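Local coordinates for protein 4-dehydrase (Streptomyces venezuelae, PDB 2PO3) that probably acts as a pyridoxal phosphate-dependent sugar aminotransferase in desosamine biosynthesis, and is captured here with its TDP-sugar product as an external aldimine, at residues I263-N266 / R267-A271; P151-A154 / D155-R158; D118-P121 / D122-N125; V54-F57 / E58-A62. All blocks are in the same frame, centred on the assembly; numbering follows the deposited sequence.

All four contacts are local and partly buried, each facing the protein interior on one side and solvent on the other. Interactions 1 and 4 are helical: residues 263-271 lie on helix 246-276, and residues 54-62 on helix 52-65, which packs against an earlier part of that long helix and on sheet strands 69-73 and 208-212. Interaction 1 gathers three arginines and two asparagines, whereas interaction 4 joins a salt bridge to a buried phenylalanine-valine pair. Interactions 2 and 3 lie in connections at strands 139-145 and 113-117 of that mixed sheet and touch where Asn125 packs against Pro151. Interaction 2 starts a helix with mostly apolar contacts; interaction 3 is a turn governed by backbone bonds and acidic side chains.

Interaction 1: residues I263-N266 / R267-A271; sequences IDRN and RRNHA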
loop_
_atom_site.group_PDB
_atom_site.type_symbol
_atom_site.label_atom_id
_atom_site.label_comp_id
_atom_site.label_asym_id
_atom_site.label_seq_id
_atom_site.Cartn_x
_atom_site.Cartn_y
_atom_site.Cartn_z
ATOM N N ILE A 263 -21.621 -0.984 -16.009
ATOM C CA ILE A 263 -22.664 -0.053 -15.614
ATOM C C ILE A 263 -24.035 -0.468 -16.120
ATOM O O ILE A 263 -25.046 -0.395 -15.424
ATOM C CB ILE A 263 -22.329 1.334 -16.128
ATOM C CG1 ILE A 263 -21.087 1.828 -15.432
ATOM C CG2 ILE A 263 -23.441 2.337 -15.817
ATOM C CD1 ILE A 263 -21.230 3.311 -15.136
ATOM N N ASP A 264 -24.050 -0.894 -17.376
ATOM C CA ASP A 264 -25.252 -1.321 -18.051
ATOM C C ASP A 264 -25.848 -2.469 -17.320
ATOM O O ASP A 264 -27.047 -2.447 -17.068
ATOM C CB ASP A 264 -24.995 -1.784 -19.490
ATOM C CG ASP A 264 -24.842 -0.613 -20.408
ATOM O OD1 ASP A 264 -25.288 0.494 -20.143
ATOM O OD2 ASP A 264 -24.149 -0.901 -21.485
ATOM N N ARG A 265 -25.004 -3.451 -17.002
ATOM C CA ARG A 265 -25.547 -4.593 -16.286
ATOM C C ARG A 265 -26.047 -4.158 -14.930
ATOM O O ARG A 265 -27.093 -4.610 -14.492
ATOM C CB ARG A 265 -24.620 -5.806 -16.143
ATOM C CG ARG A 265 -25.362 -6.947 -15.438
ATOM C CD ARG A 265 -25.921 -7.997 -16.397
ATOM N NE ARG A 265 -24.797 -8.694 -17.013
ATOM C CZ ARG A 265 -24.502 -9.961 -16.776
ATOM N NH1 ARG A 265 -25.252 -10.693 -15.952
ATOM N NH2 ARG A 265 -23.434 -10.496 -17.377
ATOM N N ASN A 266 -25.284 -3.276 -14.292
ATOM C CA ASN A 266 -25.675 -2.784 -12.990
ATOM C C ASN A 266 -27.045 -2.126 -13.052
ATOM O O ASN A 266 -27.923 -2.283 -12.212
ATOM C CB ASN A 266 -24.656 -1.745 -12.493
ATOM C CG ASN A 266 -23.371 -2.353 -11.960
ATOM O OD1 ASN A 266 -23.193 -3.578 -11.909
ATOM N ND2 ASN A 266 -22.470 -1.488 -11.553
ATOM N N ARG A 267 -27.256 -1.326 -14.063
ATOM C CA ARG A 267 -28.532 -0.659 -14.169
ATOM C C ARG A 267 -29.686 -1.638 -14.400
ATOM O O ARG A 267 -30.824 -1.526 -13.912
ATOM C CB ARG A 267 -28.480 0.337 -15.315
ATOM C CG ARG A 267 -27.572 1.522 -15.063
ATOM C CD ARG A 267 -27.576 2.392 -16.305
ATOM N NE ARG A 267 -27.030 3.719 -16.112
ATOM C CZ ARG A 267 -26.518 4.332 -17.165
ATOM N NH1 ARG A 267 -26.516 3.710 -18.347
ATOM N NH2 ARG A 267 -26.009 5.566 -17.035
ATOM N N ARG A 268 -29.389 -2.631 -15.206
ATOM C CA ARG A 268 -30.377 -3.605 -15.515
ATOM C C ARG A 268 -30.669 -4.409 -14.246
ATOM O O ARG A 268 -31.831 -4.627 -13.883
ATOM C CB ARG A 268 -29.871 -4.401 -16.726
ATOM C CG ARG A 268 -30.506 -5.769 -16.970
ATOM C CD ARG A 268 -30.209 -6.313 -18.370
ATOM N NE ARG A 268 -28.831 -6.074 -18.817
ATOM C CZ ARG A 268 -27.879 -7.020 -18.929
ATOM N NH1 ARG A 268 -28.098 -8.312 -18.639
ATOM N NH2 ARG A 268 -26.667 -6.648 -19.339
ATOM N N ASN A 269 -29.609 -4.825 -13.564
ATOM C CA ASN A 269 -29.815 -5.575 -12.352
ATOM C C ASN A 269 -30.659 -4.776 -11.377
ATOM O O ASN A 269 -31.480 -5.306 -10.635
ATOM C CB ASN A 269 -28.480 -5.906 -11.657
ATOM C CG ASN A 269 -27.772 -7.035 -12.351
ATOM O OD1 ASN A 269 -28.318 -7.579 -13.306
ATOM N ND2 ASN A 269 -26.565 -7.372 -11.900
ATOM N N HIS A 270 -30.431 -3.475 -11.366
ATOM C CA HIS A 270 -31.159 -2.627 -10.438
ATOM C C HIS A 270 -32.642 -2.576 -10.749
ATOM O O HIS A 270 -33.512 -2.719 -9.883
ATOM C CB HIS A 270 -30.536 -1.212 -10.279
ATOM C CG HIS A 270 -31.398 -0.159 -9.598
ATOM N ND1 HIS A 270 -31.337 0.075 -8.223
ATOM C CD2 HIS A 270 -32.326 0.717 -10.103
ATOM C CE1 HIS A 270 -32.198 1.053 -7.923
ATOM N NE2 HIS A 270 -32.816 1.454 -9.028
ATOM N N ALA A 271 -32.925 -2.354 -12.020
ATOM C CA ALA A 271 -34.311 -2.291 -12.399
ATOM C C ALA A 271 -35.002 -3.603 -12.063
ATOM O O ALA A 271 -36.148 -3.610 -11.602
ATOM C CB ALA A 271 -34.447 -1.876 -13.853
HETATM O O HOH W 1 -27.691 2.036 -19.687
#
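The methyl CG2 of Ile263 lies over the centre of one face of the Arg267 guanidinium, 3.8 Å above its plane, while Asp264 approaches the same group obliquely. The carboxylate and guanidinium planes are 40° apart, and the salt bridge from Asp264 OD1 to Arg267 NH1 is long at 3.9 Å. A water donates to Asp264 OD1 and sits doubtfully close to Arg267 NH1. One residue further along helix 246-276, Arg265 CD is the closest atom over a face of the poorly ordered Arg268 guanidinium, 3.1 Å from Arg268 NH1, with CG off centre behind it. A chi1 of -177°, CG anti to the backbone N, sets Arg265 CG beside the Asn269 amide, 3.7 Å from Asn269 OD1, and the two later bends carry the guanidinium on, NH1 reaching Ile367 O in a weak bond. The Asn269 amide is held by Thr363 OG1. Were Arg265 an alanine, one face of Arg268 and the flank of the Asn269 amide would probably lose their cover, and Ile367 O this weak donor. Arg265 NE and Arg268 NH2 come within 3.6 Å, so the two like charges probably disfavour each other, whereas Arg267 is probably balanced in part by Asp264.

Interaction 2: residues P151-A154 / D155-R158; sequences PCAA and DQLR
Leu157 folds back over the carbonyl of Ala153, the residue at the N-cap position of helix 154-163. Its CB lies 3.2 Å from Ala153 O, and with CG anti to the carbonyl carbon (chi1 -84°) the chain turns back toward the start of the helix. CG remains beside the same oxygen, at 3.3 Å. From there CD1 passes Ala153 O more loosely and ends against CB of Cys152, 3.8 Å away, an apolar contact that ties the first turn to the loop before it. The oxygen under the leucine is also the acceptor of Leu157 N, at 2.7 Å with an N-H...O angle of 159°, so backbone and side chain of one residue both cover it. Ala153 is the centre of an inverse gamma turn, closed by a weak bond from Ala154 N to Cys152 O, and this tight bend swings the chain into the helix. On the neighbouring flank the extended Gln156 brings OE1 to 3.6 Å from the methyl CB of Ala153.

Asp155 forms a salt bridge with Arg183, and Arg158 one with Asp190. Leu157 and Cys152 both touch Phe170 of strand 167-171, while Pro128 and Val131 of helix 128-131 also pack on Leu157. The contact thus lies where the chain, having left strand 139-145, enters the helix of a beta-alpha-beta crossover that leads to the adjacent parallel strand 167-171, with helix 128-131 packed beside it.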
loop_
_atom_site.group_PDB
_atom_site.type_symbol
_atom_site.label_atom_id
_atom_site.label_comp_id
_atom_site.label_asym_id
_atom_site.label_seq_id
_atom_site.Cartn_x
_atom_site.Cartn_y
_atom_site.Cartn_z
ATOM N N PRO A 151 -23.541 11.690 -5.018
ATOM C CA PRO A 151 -22.740 12.820 -4.605
ATOM C C PRO A 151 -23.317 13.611 -3.467
ATOM O O PRO A 151 -24.519 13.782 -3.351
ATOM C CB PRO A 151 -22.521 13.680 -5.845
ATOM C CG PRO A 151 -22.833 12.770 -7.023
ATOM C CD PRO A 151 -23.822 11.733 -6.483
ATOM N N CYS A 152 -22.453 14.098 -2.616
ATOM C CA CYS A 152 -22.809 14.982 -1.495
ATOM C C CYS A 152 -23.287 16.338 -2.014
ATOM O O CYS A 152 -23.176 16.609 -3.218
ATOM C CB CYS A 152 -21.574 15.269 -0.639
ATOM S SG CYS A 152 -20.949 13.808 0.264
ATOM N N ALA A 153 -23.803 17.155 -1.067
ATOM C CA ALA A 153 -24.265 18.568 -1.331
ATOM C C ALA A 153 -23.023 19.446 -1.221
ATOM O O ALA A 153 -22.860 20.245 -0.274
ATOM C CB ALA A 153 -25.284 19.004 -0.277
ATOM N N ALA A 154 -22.149 19.279 -2.200
ATOM C CA ALA A 154 -20.850 19.942 -2.153
ATOM C C ALA A 154 -20.973 21.453 -2.077
ATOM O O ALA A 154 -20.379 22.049 -1.151
ATOM C CB ALA A 154 -19.947 19.494 -3.314
ATOM N N ASP A 155 -21.788 22.067 -2.893
ATOM C CA ASP A 155 -22.020 23.496 -2.875
ATOM C C ASP A 155 -22.367 23.967 -1.478
ATOM O O ASP A 155 -21.750 24.892 -0.950
ATOM C CB ASP A 155 -23.065 23.871 -3.951
ATOM C CG ASP A 155 -22.577 23.670 -5.387
ATOM O OD1 ASP A 155 -23.336 23.526 -6.333
ATOM O OD2 ASP A 155 -21.263 23.691 -5.539
ATOM N N GLN A 156 -23.352 23.311 -0.870
ATOM C CA GLN A 156 -23.713 23.700 0.476
ATOM C C GLN A 156 -22.585 23.422 1.464
ATOM O O GLN A 156 -22.272 24.223 2.368
ATOM C CB GLN A 156 -24.973 22.969 0.901
ATOM C CG GLN A 156 -26.179 23.288 -0.001
ATOM C CD GLN A 156 -27.344 22.351 0.290
ATOM O OE1 GLN A 156 -27.794 21.619 -0.611
ATOM N NE2 GLN A 156 -27.815 22.349 1.545
ATOM N N LEU A 157 -21.948 22.262 1.267
ATOM C CA LEU A 157 -20.847 21.869 2.131
ATOM C C LEU A 157 -19.702 22.829 1.981
ATOM O O LEU A 157 -19.053 23.249 2.930
ATOM C CB LEU A 157 -20.384 20.462 1.746
ATOM C CG LEU A 157 -21.230 19.401 2.425
ATOM C CD1 LEU A 157 -20.889 18.019 1.896
ATOM C CD2 LEU A 157 -21.021 19.488 3.935
ATOM N N ARG A 158 -19.453 23.171 0.735
ATOM C CA ARG A 158 -18.415 24.102 0.410
ATOM C C ARG A 158 -18.740 25.418 1.135
ATOM O O ARG A 158 -17.906 26.059 1.785
ATOM C CB ARG A 158 -18.523 24.273 -1.102
ATOM C CG ARG A 158 -17.686 25.403 -1.678
ATOM C CD ARG A 158 -16.241 25.011 -1.720
ATOM N NE ARG A 158 -15.819 24.407 -2.979
ATOM C CZ ARG A 158 -14.546 24.028 -3.072
ATOM N NH1 ARG A 158 -13.713 24.201 -2.032
ATOM N NH2 ARG A 158 -14.108 23.466 -4.206
#

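Interaction 3: residues D118-P121 / D122-N125; sequences DIDP and DTGN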
loop_
_atom_site.group_PDB
_atom_site.type_symbol
_atom_site.label_atom_id
_atom_site.label_comp_id
_atom_site.label_asym_id
_atom_site.label_seq_id
_atom_site.Cartn_x
_atom_site.Cartn_y
_atom_site.Cartn_z
ATOM N N ASP A 118 -23.971 14.092 11.583
ATOM C CA ASP A 118 -25.106 13.362 11.009
ATOM C C ASP A 118 -25.347 13.553 9.509
ATOM O O ASP A 118 -24.859 14.539 8.924
ATOM C CB ASP A 118 -26.410 13.533 11.848
ATOM C CG ASP A 118 -27.191 12.251 11.961
ATOM O OD1 ASP A 118 -26.846 11.204 11.407
ATOM O OD2 ASP A 118 -28.274 12.386 12.696
ATOM N N ILE A 119 -26.120 12.594 8.920
ATOM C CA ILE A 119 -26.480 12.614 7.500
ATOM C C ILE A 119 -27.824 13.288 7.276
ATOM O O ILE A 119 -28.602 13.491 8.195
ATOM C CB ILE A 119 -26.626 11.212 6.912
ATOM C CG1 ILE A 119 -27.597 10.371 7.764
ATOM C CG2 ILE A 119 -25.256 10.527 6.758
ATOM C CD1 ILE A 119 -28.072 9.045 7.123
ATOM N N ASP A 120 -28.105 13.611 6.032
ATOM C CA ASP A 120 -29.390 14.154 5.701
ATOM C C ASP A 120 -30.152 12.847 5.454
ATOM O O ASP A 120 -29.811 12.080 4.554
ATOM C CB ASP A 120 -29.346 14.953 4.396
ATOM C CG ASP A 120 -30.714 15.313 3.864
ATOM O OD1 ASP A 120 -31.737 14.748 4.173
ATOM O OD2 ASP A 120 -30.707 16.338 3.051
ATOM N N PRO A 121 -31.159 12.561 6.264
ATOM C CA PRO A 121 -31.895 11.332 6.102
ATOM C C PRO A 121 -32.415 11.083 4.666
ATOM O O PRO A 121 -32.670 9.960 4.225
ATOM C CB PRO A 121 -33.049 11.419 7.111
ATOM C CG PRO A 121 -33.193 12.895 7.507
ATOM C CD PRO A 121 -31.859 13.537 7.155
ATOM N N ASP A 122 -32.598 12.137 3.899
ATOM C CA ASP A 122 -33.119 11.996 2.551
ATOM C C ASP A 122 -32.104 11.617 1.519
ATOM O O ASP A 122 -32.455 11.240 0.402
ATOM C CB ASP A 122 -33.899 13.248 2.091
ATOM C CG ASP A 122 -35.132 13.565 2.916
ATOM O OD1 ASP A 122 -35.773 12.716 3.523
ATOM O OD2 ASP A 122 -35.445 14.842 2.923
ATOM N N THR A 123 -30.846 11.720 1.897
ATOM C CA THR A 123 -29.801 11.403 0.954
ATOM C C THR A 123 -28.857 10.318 1.438
ATOM O O THR A 123 -28.384 9.474 0.672
ATOM C CB THR A 123 -29.000 12.662 0.578
ATOM O OG1 THR A 123 -28.184 13.052 1.678
ATOM C CG2 THR A 123 -29.985 13.793 0.289
ATOM N N GLY A 124 -28.570 10.351 2.720
ATOM C CA GLY A 124 -27.671 9.384 3.298
ATOM C C GLY A 124 -26.282 9.959 3.406
ATOM O O GLY A 124 -25.390 9.279 3.946
ATOM N N ASN A 125 -26.138 11.195 2.878
ATOM C CA ASN A 125 -24.886 11.959 2.848
ATOM C C ASN A 125 -24.751 12.990 3.968
ATOM O O ASN A 125 -25.741 13.447 4.545
ATOM C CB ASN A 125 -24.666 12.634 1.476
ATOM C CG ASN A 125 -24.323 11.607 0.423
ATOM O OD1 ASN A 125 -23.700 10.607 0.784
ATOM N ND2 ASN A 125 -24.715 11.808 -0.843
HETATM O O HOH W 2 -33.784 16.466 4.987
#
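Asp122 is the second corner, after Pro121, of a type I beta turn in the loop between strand 113-117 and helix 128-131. Its backbone N donates to Asp120 OD1 at 2.8 Å, from above the carboxylate plane, which makes an Asx turn. The two carboxylates are turned 51° apart, and a water donates to Asp120 OD1 and Asp122 OD2, probably easing the closeness of like charges. Thr123 N closes the beta turn on Asp120 O at 2.9 Å. Rotation of OG1 between its own N and carbonyl carbon (chi1 72°) directs the hydroxyl oxygen along the chain, where it accepts from Asn125 N at 3.0 Å and forms an ST turn; CG2 lies 3.8 Å from Asp120 OD2. Gly124 N is the second strong donor to Asp120 O, and arrives almost in line with the C=O bond. At its positive phi of 97° a CB would collide with Thr123 O. Asn125, whose amide is held by Arg150 O and Leu147 N, brings the chain back beside the loop's start: Asn125 O accepts from Asp120 N at 2.8 Å and also meets the CA-H of Ile119, with Ile119 CA 3.2 Å from the oxygen.

Interaction 4: residues V54-F57 / E58-A62; sequences VREF and EERVA
Regular i to i+4 bonds join the two halves of this stretch of helix 52-65, from Glu58 N to Val54 O at 2.8 Å through to Val61 N with Phe57 O at 2.7 Å; between them Glu59 N reaches Arg55 O and, weakly, Glu56 O. The helix is amphipathic, and its buried side packs on strands 69-73 and 208-212 of the mixed sheet in this fold type I, aminotransferase-like domain. Arg55 and Glu58 lie side by side and point the same way, their guanidinium and carboxylate planes 21° apart. Arg55 NH1 forms a salt bridge with Glu58 OE1 at 3.4 Å, the oxygen approaching the guanidinium obliquely. Glu58 OE2 is gripped by a salt bridge to Arg222 and a bond from Ala72 N, so the buried carboxylate is held at both oxygens. Val54 CG1 flanks this acid, 3.7 Å from Glu58 CD. Farther along, Arg60 finds its counter-charge in Asp257 of helix 246-276.

With CG anti to the backbone N (chi1 -177°), the Phe57 ring is set alongside the following turn, where Val61 covers one of its faces; Phe196 meets the ring edge-to-face. A serine at Phe57 would probably open a gap beside Val61 and Phe196 and take from the valine methyl the ring face it rests on. That methyl, Val61 CG2, makes a CH-pi contact 3.6 Å from the Phe57 ring centroid, only 15° off the ring normal, and lies nearest to CE2 and CZ.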
loop_
_atom_site.group_PDB
_atom_site.type_symbol
_atom_site.label_atom_id
_atom_site.label_comp_id
_atom_site.label_asym_id
_atom_site.label_seq_id
_atom_site.Cartn_x
_atom_site.Cartn_y
_atom_site.Cartn_z
ATOM N N VAL A 54 0.693 2.830 -15.350
ATOM C CA VAL A 54 0.165 3.708 -14.351
ATOM C C VAL A 54 -0.182 5.044 -14.959
ATOM O O VAL A 54 -1.248 5.588 -14.729
ATOM C CB VAL A 54 1.182 3.881 -13.233
ATOM C CG1 VAL A 54 0.772 5.042 -12.338
ATOM C CG2 VAL A 54 1.280 2.588 -12.427
ATOM N N ARG A 55 0.738 5.584 -15.735
ATOM C CA ARG A 55 0.497 6.877 -16.348
ATOM C C ARG A 55 -0.732 6.861 -17.200
ATOM O O ARG A 55 -1.498 7.802 -17.173
ATOM C CB ARG A 55 1.681 7.399 -17.168
ATOM C CG ARG A 55 2.844 7.774 -16.270
ATOM C CD ARG A 55 2.353 8.606 -15.086
ATOM N NE ARG A 55 3.401 9.464 -14.577
ATOM C CZ ARG A 55 3.854 9.421 -13.333
ATOM N NH1 ARG A 55 3.345 8.578 -12.427
ATOM N NH2 ARG A 55 4.843 10.258 -13.004
ATOM N N GLU A 56 -0.912 5.796 -17.950
ATOM C CA GLU A 56 -2.099 5.693 -18.792
ATOM C C GLU A 56 -3.378 5.698 -17.955
ATOM O O GLU A 56 -4.360 6.420 -18.189
ATOM C CB GLU A 56 -2.037 4.454 -19.702
ATOM C CG GLU A 56 -3.077 4.499 -20.840
ATOM C CD GLU A 56 -3.204 3.169 -21.544
ATOM O OE1 GLU A 56 -2.258 2.407 -21.685
ATOM O OE2 GLU A 56 -4.429 2.899 -21.954
ATOM N N PHE A 57 -3.349 4.863 -16.940
ATOM C CA PHE A 57 -4.469 4.737 -16.010
ATOM C C PHE A 57 -4.782 6.101 -15.384
ATOM O O PHE A 57 -5.901 6.586 -15.412
ATOM C CB PHE A 57 -4.087 3.699 -14.922
ATOM C CG PHE A 57 -5.153 3.368 -13.893
ATOM C CD1 PHE A 57 -6.226 2.547 -14.228
ATOM C CD2 PHE A 57 -5.079 3.846 -12.582
ATOM C CE1 PHE A 57 -7.204 2.227 -13.287
ATOM C CE2 PHE A 57 -6.045 3.539 -11.623
ATOM C CZ PHE A 57 -7.120 2.735 -11.993
ATOM N N GLU A 58 -3.763 6.743 -14.835
ATOM C CA GLU A 58 -3.938 8.042 -14.207
ATOM C C GLU A 58 -4.705 8.985 -15.094
ATOM O O GLU A 58 -5.517 9.810 -14.644
ATOM C CB GLU A 58 -2.581 8.663 -13.791
ATOM C CG GLU A 58 -1.963 7.958 -12.577
ATOM C CD GLU A 58 -0.591 8.472 -12.338
ATOM O OE1 GLU A 58 0.070 8.956 -13.222
ATOM O OE2 GLU A 58 -0.183 8.364 -11.108
ATOM N N GLU A 59 -4.407 8.854 -16.383
ATOM C CA GLU A 59 -5.017 9.696 -17.395
ATOM C C GLU A 59 -6.515 9.458 -17.552
ATOM O O GLU A 59 -7.335 10.388 -17.504
ATOM C CB GLU A 59 -4.257 9.539 -18.721
ATOM C CG GLU A 59 -4.751 10.534 -19.784
ATOM C CD GLU A 59 -4.261 10.150 -21.141
ATOM O OE1 GLU A 59 -3.445 10.824 -21.752
ATOM O OE2 GLU A 59 -4.742 8.991 -21.555
ATOM N N ARG A 60 -6.840 8.180 -17.753
ATOM C CA ARG A 60 -8.207 7.799 -17.888
ATOM C C ARG A 60 -8.913 8.164 -16.592
ATOM O O ARG A 60 -9.956 8.825 -16.578
ATOM C CB ARG A 60 -8.323 6.325 -18.247
ATOM C CG ARG A 60 -7.492 5.959 -19.467
ATOM C CD ARG A 60 -7.687 4.500 -19.826
ATOM N NE ARG A 60 -9.094 4.144 -20.047
ATOM C CZ ARG A 60 -9.490 2.888 -20.316
ATOM N NH1 ARG A 60 -8.606 1.895 -20.464
ATOM N NH2 ARG A 60 -10.781 2.633 -20.518
ATOM N N VAL A 61 -8.323 7.768 -15.478
ATOM C CA VAL A 61 -8.940 8.093 -14.200
ATOM C C VAL A 61 -9.285 9.558 -14.048
ATOM O O VAL A 61 -10.414 9.881 -13.681
ATOM C CB VAL A 61 -8.179 7.541 -12.988
ATOM C CG1 VAL A 61 -8.766 8.151 -11.715
ATOM C CG2 VAL A 61 -8.233 6.001 -12.982
ATOM N N ALA A 62 -8.321 10.448 -14.341
ATOM C CA ALA A 62 -8.576 11.879 -14.219
ATOM C C ALA A 62 -9.673 12.372 -15.170
ATOM O O ALA A 62 -10.497 13.228 -14.843
ATOM C CB ALA A 62 -7.312 12.740 -14.259
#